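PDB 3W40: phosphoserine phosphatase RsbX from Bacillus subtilis, which removes the phosphate from phosphorylated RsbS and so acts as a negative regulator of the general stress factor sigma-B. Local coordinates for residues Tyr15-Glu20 against Thr185-Asp190; Ile39-Asp44 against Ala90-Ile95; Asn109-Leu114 against Ile152-Gly157. One frame throughout, in Å; residues are numbered along the deposited sequence.

Contact 1. Residues Tyr15-Glu20 against Thr185-Asp190; sequences YQLNKE and TSRKDD. With MG (magnesium ion), chain C.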
loop_
_atom_site.group_PDB
_atom_site.type_symbol
_atom_site.label_atom_id
_atom_site.label_comp_id
_atom_site.label_asym_id
_atom_site.label_seq_id
_atom_site.Cartn_x
_atom_site.Cartn_y
_atom_site.Cartn_z
ATOM N N TYR A 15 -0.735 9.692 -1.610
ATOM C CA TYR A 15 -0.728 10.797 -0.651
ATOM C C TYR A 15 0.212 10.446 0.480
ATOM O O TYR A 15 0.218 9.307 0.939
ATOM C CB TYR A 15 -2.134 10.965 -0.057
ATOM C CG TYR A 15 -2.252 11.947 1.080
ATOM C CD1 TYR A 15 -1.750 11.625 2.343
ATOM C CD2 TYR A 15 -2.822 13.184 0.907
ATOM C CE1 TYR A 15 -1.815 12.535 3.418
ATOM C CE2 TYR A 15 -2.896 14.123 1.991
ATOM C CZ TYR A 15 -2.390 13.770 3.240
ATOM O OH TYR A 15 -2.455 14.650 4.310
ATOM N N GLN A 16 1.053 11.377 0.921
ATOM C CA GLN A 16 1.862 11.130 2.070
ATOM C C GLN A 16 2.042 12.427 2.843
ATOM O O GLN A 16 2.416 13.454 2.250
ATOM C CB GLN A 16 3.227 10.513 1.717
ATOM C CG GLN A 16 4.024 10.183 2.944
ATOM C CD GLN A 16 5.253 9.474 2.612
ATOM O OE1 GLN A 16 6.314 10.104 2.391
ATOM N NE2 GLN A 16 5.200 8.165 2.723
ATOM N N LEU A 17 1.836 12.372 4.145
ATOM C CA LEU A 17 2.138 13.512 4.997
ATOM C C LEU A 17 2.719 13.064 6.310
ATOM O O LEU A 17 2.277 12.073 6.891
ATOM C CB LEU A 17 0.891 14.349 5.259
ATOM C CG LEU A 17 1.283 15.791 5.633
ATOM C CD1 LEU A 17 1.887 16.569 4.451
ATOM C CD2 LEU A 17 0.073 16.512 6.099
ATOM N N ASN A 18 3.720 13.780 6.761
ATOM C CA ASN A 18 4.357 13.451 8.035
ATOM C C ASN A 18 3.487 13.778 9.247
ATOM O O ASN A 18 2.706 14.708 9.246
ATOM C CB ASN A 18 5.658 14.224 8.188
ATOM C CG ASN A 18 6.727 13.779 7.268
ATOM O OD1 ASN A 18 6.521 13.063 6.300
ATOM N ND2 ASN A 18 7.920 14.242 7.560
ATOM N N LYS A 19 3.706 13.063 10.330
ATOM C CA LYS A 19 3.223 13.482 11.629
ATOM C C LYS A 19 3.563 14.931 11.883
ATOM O O LYS A 19 4.620 15.427 11.476
ATOM C CB LYS A 19 3.879 12.633 12.720
ATOM C CG LYS A 19 3.436 12.939 14.148
ATOM C CD LYS A 19 4.116 12.031 15.167
ATOM C CE LYS A 19 3.604 12.340 16.587
ATOM N NZ LYS A 19 4.201 11.536 17.684
ATOM N N GLU A 20 2.639 15.609 12.559
ATOM C CA GLU A 20 2.828 17.017 12.870
ATOM C C GLU A 20 4.155 17.284 13.593
ATOM O O GLU A 20 4.440 16.626 14.582
ATOM C CB GLU A 20 1.652 17.524 13.716
ATOM C CG GLU A 20 1.762 19.019 14.038
ATOM C CD GLU A 20 1.425 19.876 12.826
ATOM O OE1 GLU A 20 0.420 19.551 12.142
ATOM O OE2 GLU A 20 2.153 20.871 12.564
ATOM N N THR A 185 -6.199 15.760 8.686
ATOM C CA THR A 185 -5.912 17.072 9.206
ATOM C C THR A 185 -5.230 16.994 10.568
ATOM O O THR A 185 -4.451 17.871 10.909
ATOM C CB THR A 185 -7.185 17.951 9.248
ATOM O OG1 THR A 185 -8.231 17.211 9.889
ATOM C CG2 THR A 185 -7.622 18.249 7.841
ATOM N N SER A 186 -5.471 15.936 11.334
ATOM C CA SER A 186 -4.885 15.889 12.674
ATOM C C SER A 186 -3.383 15.660 12.663
ATOM O O SER A 186 -2.688 16.147 13.548
ATOM C CB SER A 186 -5.541 14.839 13.549
ATOM O OG SER A 186 -5.046 13.567 13.243
ATOM N N ARG A 187 -2.901 14.900 11.681
ATOM C CA ARG A 187 -1.475 14.522 11.601
ATOM C C ARG A 187 -0.897 13.897 12.894
ATOM O O ARG A 187 0.228 14.183 13.289
ATOM C CB ARG A 187 -0.627 15.724 11.125
ATOM C CG ARG A 187 -1.136 16.303 9.801
ATOM C CD ARG A 187 -0.361 17.497 9.344
ATOM N NE ARG A 187 1.028 17.132 9.170
ATOM C CZ ARG A 187 1.983 17.975 8.793
ATOM N NH1 ARG A 187 1.689 19.242 8.542
ATOM N NH2 ARG A 187 3.224 17.546 8.662
ATOM N N LYS A 188 -1.651 13.017 13.538
ATOM C CA LYS A 188 -1.190 12.285 14.734
ATOM C C LYS A 188 -0.059 11.283 14.445
ATOM O O LYS A 188 0.736 10.977 15.324
ATOM C CB LYS A 188 -2.346 11.517 15.347
ATOM C CG LYS A 188 -2.182 11.156 16.806
ATOM C CD LYS A 188 -3.555 11.040 17.446
ATOM C CE LYS A 188 -4.345 12.365 17.341
ATOM N NZ LYS A 188 -4.259 13.195 18.575
ATOM N N ASP A 189 -0.017 10.749 13.224
ATOM C CA ASP A 189 1.038 9.833 12.816
ATOM C C ASP A 189 1.345 10.183 11.370
ATOM O O ASP A 189 0.554 10.868 10.730
ATOM C CB ASP A 189 0.534 8.399 12.874
ATOM C CG ASP A 189 1.658 7.337 12.645
ATOM O OD1 ASP A 189 2.874 7.714 12.675
ATOM O OD2 ASP A 189 1.309 6.150 12.398
ATOM N N ASP A 190 2.475 9.699 10.859
ATOM C CA ASP A 190 2.681 9.688 9.384
ATOM C C ASP A 190 1.494 9.009 8.714
ATOM O O ASP A 190 0.989 8.029 9.239
ATOM C CB ASP A 190 3.917 8.889 9.049
ATOM C CG ASP A 190 5.198 9.489 9.657
ATOM O OD1 ASP A 190 5.320 10.721 9.818
ATOM O OD2 ASP A 190 6.115 8.706 9.983
HETATM MG MG MG C . 2.227 4.530 11.476
HETATM O O HOH W 1 0.035 13.065 8.884
HETATM O O HOH W 2 4.043 5.421 11.963
HETATM O O HOH W 3 2.123 5.497 9.651
HETATM O O HOH W 4 2.508 3.523 13.346
#
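The guanidinium of Arg187 lies between two side chains: Leu17 CD2 presses on one face, 3.3 Å above the plane and off toward the rim, while Glu20 CD stands over the opposite face, 4.2 Å above the plane and likewise near the rim. At the edge, nearly in the guanidinium plane, sits the carbonyl of Asn18. Here the PPM (PP2C-type) phosphatase fold joins the end of strand 10-17 to the loop that leads into strand 191-198. Arg187 takes the Asn18 carbonyl side-on with two nitrogens, NE and NH2 each lying 2.9 Å from Asn18 O; NE approaches nearly along the C=O axis, whereas NH2 stands well above the carbonyl plane. A bend at chi3 (59°) turns the guanidinium back onto that oxygen. Two grips on one acceptor fix the rotation of the flat group, and the carboxylate of Glu20 adds only charge: its OE1 is a long 3.8 Å from Arg187 NH1, well out of the guanidinium plane. The backbones are tied as well, Glu20 N bonding to Arg187 O at 2.9 Å. Beside it the extended Lys19 chain runs its methylenes past the carbonyl of Lys188. Asp190 OD1 receives Lys19 N from the anti side in an almost straight bond (170°), and its other oxygen is held by Lys22 and Gly26. The neighbouring Asp189 is a magnesium ligand together with Asp44 and Asp156, so the loop pinned here carries part of the metal site; Asp189 OD2 binds the magnesium ion at 2.1 Å.

Contact 2. Residues Ile39-Asp44 against Ala90-Ile95; sequences ICAVAD and ASILKI. With MG (magnesium ion), chain C.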
loop_
_atom_site.group_PDB
_atom_site.type_symbol
_atom_site.label_atom_id
_atom_site.label_comp_id
_atom_site.label_asym_id
_atom_site.label_seq_id
_atom_site.Cartn_x
_atom_site.Cartn_y
_atom_site.Cartn_z
ATOM N N ILE A 39 3.144 -2.457 -10.031
ATOM C CA ILE A 39 3.722 -2.894 -8.772
ATOM C C ILE A 39 3.535 -1.743 -7.774
ATOM O O ILE A 39 3.836 -0.582 -8.126
ATOM C CB ILE A 39 5.231 -3.258 -8.957
ATOM C CG1 ILE A 39 5.843 -3.729 -7.630
ATOM C CG2 ILE A 39 6.071 -2.091 -9.552
ATOM C CD1 ILE A 39 5.022 -4.756 -6.911
ATOM N N CYS A 40 3.113 -2.025 -6.557
ATOM C CA CYS A 40 3.181 -0.999 -5.512
ATOM C C CYS A 40 3.322 -1.581 -4.161
ATOM O O CYS A 40 3.072 -2.757 -3.924
ATOM C CB CYS A 40 2.037 -0.022 -5.546
ATOM S SG CYS A 40 0.470 -0.720 -5.228
ATOM N N ALA A 41 3.829 -0.772 -3.276
ATOM C CA ALA A 41 4.042 -1.220 -1.923
ATOM C C ALA A 41 3.987 -0.048 -0.995
ATOM O O ALA A 41 4.343 1.075 -1.389
ATOM C CB ALA A 41 5.383 -1.918 -1.816
ATOM N N VAL A 42 3.563 -0.315 0.238
ATOM C CA VAL A 42 3.508 0.699 1.314
ATOM C C VAL A 42 4.095 0.042 2.529
ATOM O O VAL A 42 3.773 -1.117 2.813
ATOM C CB VAL A 42 2.034 1.231 1.573
ATOM C CG1 VAL A 42 1.937 2.088 2.748
ATOM C CG2 VAL A 42 1.489 1.950 0.278
ATOM N N ALA A 43 4.918 0.773 3.273
ATOM C CA ALA A 43 5.553 0.216 4.460
ATOM C C ALA A 43 5.636 1.254 5.540
ATOM O O ALA A 43 5.720 2.436 5.229
ATOM C CB ALA A 43 6.962 -0.312 4.150
ATOM N N ASP A 44 5.619 0.826 6.789
ATOM C CA ASP A 44 5.654 1.713 7.960
ATOM C C ASP A 44 6.752 1.155 8.886
ATOM O O ASP A 44 6.609 0.032 9.416
ATOM C CB ASP A 44 4.254 1.752 8.621
ATOM C CG ASP A 44 4.186 2.689 9.853
ATOM O OD1 ASP A 44 5.260 3.188 10.303
ATOM O OD2 ASP A 44 3.066 2.903 10.413
ATOM N N ALA A 90 4.318 -3.958 6.214
ATOM C CA ALA A 90 4.344 -3.697 4.799
ATOM C C ALA A 90 3.328 -4.504 4.019
ATOM O O ALA A 90 2.929 -5.574 4.452
ATOM C CB ALA A 90 5.718 -4.068 4.275
ATOM N N SER A 91 2.915 -3.960 2.869
ATOM C CA SER A 91 1.987 -4.618 1.954
ATOM C C SER A 91 2.482 -4.433 0.540
ATOM O O SER A 91 2.990 -3.317 0.178
ATOM C CB SER A 91 0.600 -3.997 2.000
ATOM O OG SER A 91 0.105 -4.192 3.318
ATOM N N ILE A 92 2.413 -5.509 -0.235
ATOM C CA ILE A 92 2.889 -5.465 -1.617
ATOM C C ILE A 92 1.793 -5.945 -2.542
ATOM O O ILE A 92 1.179 -7.007 -2.301
ATOM C CB ILE A 92 4.123 -6.361 -1.828
ATOM C CG1 ILE A 92 5.250 -5.858 -0.913
ATOM C CG2 ILE A 92 4.697 -6.198 -3.304
ATOM C CD1 ILE A 92 6.542 -6.702 -0.954
ATOM N N LEU A 93 1.507 -5.184 -3.604
ATOM C CA LEU A 93 0.432 -5.491 -4.531
ATOM C C LEU A 93 0.993 -5.500 -5.983
ATOM O O LEU A 93 1.695 -4.576 -6.417
ATOM C CB LEU A 93 -0.608 -4.380 -4.455
ATOM C CG LEU A 93 -1.758 -4.459 -5.444
ATOM C CD1 LEU A 93 -2.640 -5.691 -5.252
ATOM C CD2 LEU A 93 -2.607 -3.212 -5.423
ATOM N N LYS A 94 0.697 -6.551 -6.743
ATOM C CA LYS A 94 1.015 -6.569 -8.155
ATOM C C LYS A 94 -0.286 -6.774 -8.941
ATOM O O LYS A 94 -1.180 -7.529 -8.512
ATOM C CB LYS A 94 2.022 -7.670 -8.510
ATOM C CG LYS A 94 3.453 -7.329 -8.129
ATOM C CD LYS A 94 4.410 -8.520 -8.334
ATOM C CE LYS A 94 4.381 -8.942 -9.795
ATOM N NZ LYS A 94 5.555 -8.384 -10.514
ATOM N N ILE A 95 -0.401 -6.123 -10.100
ATOM C CA ILE A 95 -1.596 -6.258 -10.970
ATOM C C ILE A 95 -1.111 -6.513 -12.370
ATOM O O ILE A 95 -0.250 -5.795 -12.885
ATOM C CB ILE A 95 -2.454 -4.981 -10.913
ATOM C CG1 ILE A 95 -2.887 -4.679 -9.472
ATOM C CG2 ILE A 95 -3.633 -5.121 -11.825
ATOM C CD1 ILE A 95 -3.683 -3.355 -9.288
HETATM MG MG MG C . 2.227 4.530 11.476
HETATM O O HOH W 2 4.043 5.421 11.963
HETATM O O HOH W 3 2.123 5.497 9.651
HETATM O O HOH W 4 2.508 3.523 13.346
#
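Ala41 CB rests against Ile92 CG1 at 4.0 Å across two antiparallel strands of the PP2C-type sandwich. Ile92 has CG1 opposite its carbonyl carbon (chi1 -61°) and an extended chi2 (177°), which sets CG1 beside Ala41 and turns CG2 toward Ile39; in one of the two Ile39 conformers, CD1 lies 3.9 Å from Ile92 CG2. Farther along, the small Ala43 and Ala90 pair methyl to methyl, CB to CB at 4.0 Å. Helices 49-65 and 71-81 cover this face. On the other face, Leu93 CB meets Cys40 SG at 3.9 Å in one of two cysteine conformers, and Val42 packs on Ile153 of the second sheet. Ser91 OG, on the same face, bonds to Ser106 and Tyr104 of the adjacent strand 101-107. The strand axes are 4.8 Å apart, with backbone N-H and C=O groups paired by hydrogen bonds at Cys40-Leu93 and Val42-Ser91. Mostly apolar side chains thus occupy both faces, and the few polar groups have partners, Lys94 NZ bonding to Ala67 O in the conformer described. Against this buried, largely apolar pair stands the chemistry at its end: Asp44, still in the strand, ligates the magnesium ion through OD2 at 2.1 Å.

Contact 3. Residues Asn109-Leu114 against Ile152-Gly157; sequences NVRFIL and IIHTDG. With MG (magnesium ion), chain C.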
loop_
_atom_site.group_PDB
_atom_site.type_symbol
_atom_site.label_atom_id
_atom_site.label_comp_id
_atom_site.label_asym_id
_atom_site.label_seq_id
_atom_site.Cartn_x
_atom_site.Cartn_y
_atom_site.Cartn_z
ATOM N N ASN A 109 0.195 -4.036 9.835
ATOM C CA ASN A 109 -0.988 -3.234 9.971
ATOM C C ASN A 109 -1.172 -2.248 8.828
ATOM O O ASN A 109 -2.002 -1.349 8.973
ATOM C CB ASN A 109 -1.062 -2.545 11.298
ATOM C CG ASN A 109 -0.042 -1.439 11.498
ATOM O OD1 ASN A 109 -0.177 -0.721 12.476
ATOM N ND2 ASN A 109 0.951 -1.295 10.621
ATOM N N VAL A 110 -0.493 -2.447 7.685
ATOM C CA VAL A 110 -0.767 -1.669 6.502
ATOM C C VAL A 110 -1.938 -2.337 5.824
ATOM O O VAL A 110 -1.908 -3.535 5.605
ATOM C CB VAL A 110 0.494 -1.630 5.574
ATOM C CG1 VAL A 110 0.165 -0.887 4.330
ATOM C CG2 VAL A 110 1.625 -0.940 6.278
ATOM N N ARG A 111 -3.018 -1.629 5.590
ATOM C CA ARG A 111 -4.272 -2.241 5.174
ATOM C C ARG A 111 -4.518 -2.093 3.647
ATOM O O ARG A 111 -4.068 -1.145 3.005
ATOM C CB ARG A 111 -5.440 -1.509 5.865
ATOM C CG ARG A 111 -5.404 -1.562 7.394
ATOM C CD ARG A 111 -5.103 -2.969 7.926
ATOM N NE ARG A 111 -6.243 -3.879 7.659
ATOM C CZ ARG A 111 -7.345 -4.004 8.421
ATOM N NH1 ARG A 111 -7.472 -3.324 9.562
ATOM N NH2 ARG A 111 -8.310 -4.859 8.055
ATOM N N PHE A 112 -5.252 -3.034 3.107
ATOM C CA PHE A 112 -5.632 -3.031 1.645
ATOM C C PHE A 112 -7.093 -3.358 1.539
ATOM O O PHE A 112 -7.563 -4.289 2.162
ATOM C CB PHE A 112 -4.781 -4.098 0.901
ATOM C CG PHE A 112 -5.169 -4.374 -0.532
ATOM C CD1 PHE A 112 -5.320 -3.347 -1.458
ATOM C CD2 PHE A 112 -5.237 -5.672 -0.974
ATOM C CE1 PHE A 112 -5.590 -3.615 -2.795
ATOM C CE2 PHE A 112 -5.501 -5.968 -2.284
ATOM C CZ PHE A 112 -5.699 -4.900 -3.214
ATOM N N ILE A 113 -7.782 -2.521 0.799
ATOM C CA ILE A 113 -9.206 -2.799 0.515
ATOM C C ILE A 113 -9.454 -2.577 -0.970
ATOM O O ILE A 113 -9.094 -1.544 -1.524
ATOM C CB ILE A 113 -10.108 -1.787 1.251
ATOM C CG1 ILE A 113 -9.824 -1.796 2.779
ATOM C CG2 ILE A 113 -11.569 -2.057 0.925
ATOM C CD1 ILE A 113 -8.717 -0.835 3.312
ATOM N N LEU A 114 -10.037 -3.554 -1.622
ATOM C CA LEU A 114 -10.399 -3.443 -3.025
ATOM C C LEU A 114 -11.913 -3.638 -3.149
ATOM O O LEU A 114 -12.447 -4.599 -2.696
ATOM C CB LEU A 114 -9.664 -4.503 -3.839
ATOM C CG LEU A 114 -9.887 -4.378 -5.363
ATOM C CD1 LEU A 114 -8.585 -4.709 -6.169
ATOM C CD2 LEU A 114 -11.122 -5.138 -5.877
ATOM N N ILE A 152 -7.578 0.952 -2.093
ATOM C CA ILE A 152 -6.678 1.727 -1.281
ATOM C C ILE A 152 -5.720 0.788 -0.548
ATOM O O ILE A 152 -6.146 -0.258 -0.065
ATOM C CB ILE A 152 -7.403 2.627 -0.297
ATOM C CG1 ILE A 152 -6.445 3.635 0.387
ATOM C CG2 ILE A 152 -8.246 1.862 0.674
ATOM C CD1 ILE A 152 -7.155 4.708 1.187
ATOM N N ILE A 153 -4.482 1.234 -0.388
ATOM C CA ILE A 153 -3.528 0.672 0.517
ATOM C C ILE A 153 -3.106 1.806 1.456
ATOM O O ILE A 153 -2.737 2.864 0.953
ATOM C CB ILE A 153 -2.250 0.099 -0.177
ATOM C CG1 ILE A 153 -2.622 -0.970 -1.229
ATOM C CG2 ILE A 153 -1.287 -0.435 0.928
ATOM C CD1 ILE A 153 -1.439 -1.372 -2.163
ATOM N N HIS A 154 -3.168 1.606 2.788
ATOM C CA HIS A 154 -2.865 2.723 3.666
ATOM C C HIS A 154 -2.160 2.278 4.951
ATOM O O HIS A 154 -2.398 1.160 5.446
ATOM C CB HIS A 154 -4.128 3.521 3.990
ATOM C CG HIS A 154 -5.127 2.819 4.863
ATOM N ND1 HIS A 154 -5.018 2.769 6.242
ATOM C CD2 HIS A 154 -6.278 2.168 4.552
ATOM C CE1 HIS A 154 -6.089 2.171 6.736
ATOM N NE2 HIS A 154 -6.851 1.771 5.735
ATOM N N THR A 155 -1.287 3.161 5.481
ATOM C CA THR A 155 -0.677 2.941 6.758
ATOM C C THR A 155 -1.688 3.259 7.864
ATOM O O THR A 155 -2.764 3.862 7.671
ATOM C CB THR A 155 0.633 3.732 6.934
ATOM O OG1 THR A 155 0.342 5.113 6.842
ATOM C CG2 THR A 155 1.600 3.267 5.935
ATOM N N ASP A 156 -1.258 2.929 9.060
ATOM C CA ASP A 156 -2.094 3.148 10.266
ATOM C C ASP A 156 -2.325 4.599 10.643
ATOM O O ASP A 156 -3.158 4.880 11.473
ATOM C CB ASP A 156 -1.611 2.345 11.458
ATOM C CG ASP A 156 -0.205 2.739 11.909
ATOM O OD1 ASP A 156 0.424 3.659 11.340
ATOM O OD2 ASP A 156 0.250 2.171 12.952
ATOM N N GLY A 157 -1.614 5.520 9.999
ATOM C CA GLY A 157 -1.903 6.939 10.177
ATOM C C GLY A 157 -3.268 7.348 9.627
ATOM O O GLY A 157 -3.786 8.394 10.041
HETATM MG MG MG C . 2.227 4.530 11.476
HETATM O O HOH W 5 -3.431 0.669 8.274
HETATM O O HOH W 4 2.508 3.523 13.346
HETATM O O HOH W 2 4.043 5.421 11.963
HETATM O O HOH W 3 2.123 5.497 9.651
#
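Val110 and Ile153 interlock where the two sheets of the PP2C-type beta sandwich face each other: Val110 CG1 touches Ile153 CG2 at 3.7 Å. Ile153 is the bump between two neighbours, since its other branch, CG1, meets Phe112 CD1 at 3.6 Å. The three side chains form one ridge, which packs against Cys40, Val42 and Leu93 of the facing sheet. On the opposite face of the strand pair, Ile113 CD1 fits between Ile152 CG2, at 3.8 Å, and His154 NE2, at 4.0 Å, and Ile163 of helix 163-169 closes over both isoleucines. The aliphatic stem of Arg111 is laid over one face of the His154 imidazole: Arg111 CB is 3.9 Å from the ring centroid in a CH-pi contact, 24° off the normal. A chi1 of 69° swings the ring alongside Arg111, and a bond from ND1 to Thr155 O, straight at the hydrogen although ND1 stands well above the carbonyl plane, holds the ring's rotation. The guanidinium of Arg111 turns away and bonds to Pro124 O. Past the strand end, water 5 bridges the carbonyls of Asn109 and His154, and Asp156 turns to the metal. Its OD1 binds the magnesium ion at 2.0 Å, while Asp156 OD2 accepts a bond from the metal-bound water 4 at 2.7 Å.

Overall arrangement
Along the chain, contact 2 closes before contact 3 opens, and both are nested in the loop that contact 1 closes. Contact 2 belongs to the five-stranded sheet; contacts 1 and 3 reach the six-stranded one, where strand 191-198 lies between strands 10-17 and 150-154. The centres of contacts 2 and 3 are about 10 Å apart, and they pack face to face through Val42 with Thr155 and Cys40 with Ile153. Contact 1 is peripheral, its centre about 15 Å from that of contact 3 and about 20 Å from that of contact 2. Each supplies one aspartate to a single magnesium ion, so both sheets and a surface loop converge on the metal of this phosphatase.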